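Local coordinates for UPF0098 protein YbcL (Escherichia coli, PDB 1FUX) that is of unknown function but belongs to the phosphatidylethanolamine-binding protein family, whose mammalian members include a Raf kinase inhibitor, and forms a homodimer, at residues A[131-135]-A[146-150]. Coordinates in Å, arbitrary orientation, origin at the centre of the assembly. Residues are numbered along the deposited sequence.
Sequences KIPVD and MLNAN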
loop_
_atom_site.group_PDB
_atom_site.type_symbol
_atom_site.label_atom_id
_atom_site.label_comp_id
_atom_site.label_asym_id
_atom_site.label_seq_id
_atom_site.Cartn_x
_atom_site.Cartn_y
_atom_site.Cartn_z
ATOM N N LYS A 131 1.825 4.341 22.513
ATOM C CA LYS A 131 2.537 3.410 21.656
ATOM C C LYS A 131 1.572 2.620 20.768
ATOM O O LYS A 131 0.589 2.123 21.313
ATOM C CB LYS A 131 3.300 2.338 22.427
ATOM C CG LYS A 131 4.614 2.677 23.086
ATOM C CD LYS A 131 5.769 2.929 22.141
ATOM C CE LYS A 131 6.985 3.383 22.954
ATOM N NZ LYS A 131 8.269 3.160 22.249
ATOM N N ILE A 132 1.929 2.485 19.505
ATOM C CA ILE A 132 1.114 1.646 18.611
ATOM C C ILE A 132 2.068 0.555 18.145
ATOM O O ILE A 132 3.266 0.838 18.096
ATOM C CB ILE A 132 0.420 2.393 17.479
ATOM C CG1 ILE A 132 1.287 3.371 16.665
ATOM C CG2 ILE A 132 -0.801 3.145 18.026
ATOM C CD1 ILE A 132 0.730 3.414 15.224
ATOM N N PRO A 133 1.639 -0.690 18.045
ATOM C CA PRO A 133 2.493 -1.798 17.724
ATOM C C PRO A 133 2.967 -1.780 16.275
ATOM O O PRO A 133 2.368 -2.462 15.461
ATOM C CB PRO A 133 1.660 -3.042 18.006
ATOM C CG PRO A 133 0.259 -2.567 17.800
ATOM C CD PRO A 133 0.228 -1.135 18.273
ATOM N N VAL A 134 3.948 -0.968 15.932
ATOM C CA VAL A 134 4.445 -0.967 14.562
ATOM C C VAL A 134 5.914 -1.387 14.601
ATOM O O VAL A 134 6.623 -1.215 15.601
ATOM C CB VAL A 134 4.175 0.234 13.680
ATOM C CG1 VAL A 134 3.218 1.251 14.256
ATOM C CG2 VAL A 134 5.352 0.870 12.969
ATOM N N ASP A 135 6.291 -2.054 13.513
ATOM C CA ASP A 135 7.687 -2.461 13.399
ATOM C C ASP A 135 8.130 -2.226 11.969
ATOM O O ASP A 135 7.365 -1.698 11.134
ATOM C CB ASP A 135 7.908 -3.850 13.946
ATOM C CG ASP A 135 7.138 -4.950 13.250
ATOM O OD1 ASP A 135 6.805 -4.853 12.048
ATOM O OD2 ASP A 135 6.897 -5.963 13.971
HETATM N N MSE A 146 -3.947 2.097 12.119
HETATM C CA MSE A 146 -3.749 2.500 13.498
HETATM C C MSE A 146 -3.721 3.991 13.751
HETATM O O MSE A 146 -4.112 4.328 14.893
HETATM C CB MSE A 146 -2.483 1.872 14.098
HETATM C CG MSE A 146 -2.581 0.359 14.146
HETATM SE SE MSE A 146 -0.947 -0.490 14.620
HETATM C CE MSE A 146 0.047 -0.023 13.228
ATOM N N LEU A 147 -3.215 4.817 12.856
ATOM C CA LEU A 147 -3.218 6.259 13.085
ATOM C C LEU A 147 -4.631 6.817 13.010
ATOM O O LEU A 147 -5.073 7.666 13.812
ATOM C CB LEU A 147 -2.350 6.975 12.032
ATOM C CG LEU A 147 -0.863 6.537 12.060
ATOM C CD1 LEU A 147 -0.031 7.316 11.049
ATOM C CD2 LEU A 147 -0.308 6.759 13.452
ATOM N N ASN A 148 -5.402 6.356 11.998
ATOM C CA ASN A 148 -6.766 6.912 11.917
ATOM C C ASN A 148 -7.573 6.539 13.153
ATOM O O ASN A 148 -8.422 7.350 13.521
ATOM C CB ASN A 148 -7.523 6.497 10.675
ATOM C CG ASN A 148 -7.152 7.316 9.471
ATOM O OD1 ASN A 148 -7.126 8.555 9.381
ATOM N ND2 ASN A 148 -6.867 6.554 8.427
ATOM N N ALA A 149 -7.391 5.395 13.761
ATOM C CA ALA A 149 -8.063 4.953 14.969
ATOM C C ALA A 149 -7.627 5.704 16.222
ATOM O O ALA A 149 -8.295 5.693 17.262
ATOM C CB ALA A 149 -7.751 3.463 15.200
ATOM N N ASN A 150 -6.446 6.321 16.187
ATOM C CA ASN A 150 -5.924 7.028 17.373
ATOM C C ASN A 150 -5.759 8.506 17.142
ATOM O O ASN A 150 -5.243 9.246 18.009
ATOM C CB ASN A 150 -4.597 6.360 17.755
ATOM C CG ASN A 150 -4.810 4.946 18.248
ATOM O OD1 ASN A 150 -5.166 4.742 19.409
ATOM N ND2 ASN A 150 -4.639 3.923 17.434
#
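In the PEBP fold of this protein, the loop that leaves strand 118-127 passes through an inverse gamma turn centred on Pro-133 before the chain enters helix 140-148, and here it packs against the C-terminal part of that helix and Asn-150. Ile-132, its backbone N hydrogen-bonded to the side chain of Asn-70, points toward the helix and is buried: its CD1 lies 3.7 Å from CB of Met-146 (a selenomethionine) and 3.9 Å from CD2 of Leu-147. Beneath them runs strand 63-72, where Val-69 touches Ile-132, Val-134 and Leu-147, so the apolar cluster rests on the sheet. At Pro-133 the turn, with its weak hydrogen bond from Val-134 N to Ile-132 O, bends the chain so that the flanking Ile-132 and Val-134 both face the helix. The proline ring touches the selenium, CD of Pro-133 being 3.9 Å from SE of Met-146, while CG1 of Val-134 reaches CE of Met-146 at 3.6 Å. No hydrogen bond joins the two segments. Asn-150 instead turns back on its own segment: its ND2, 4.0 Å from CG2 of Ile-132, donates a nearly linear 2.6 Å hydrogen bond to O of Met-146.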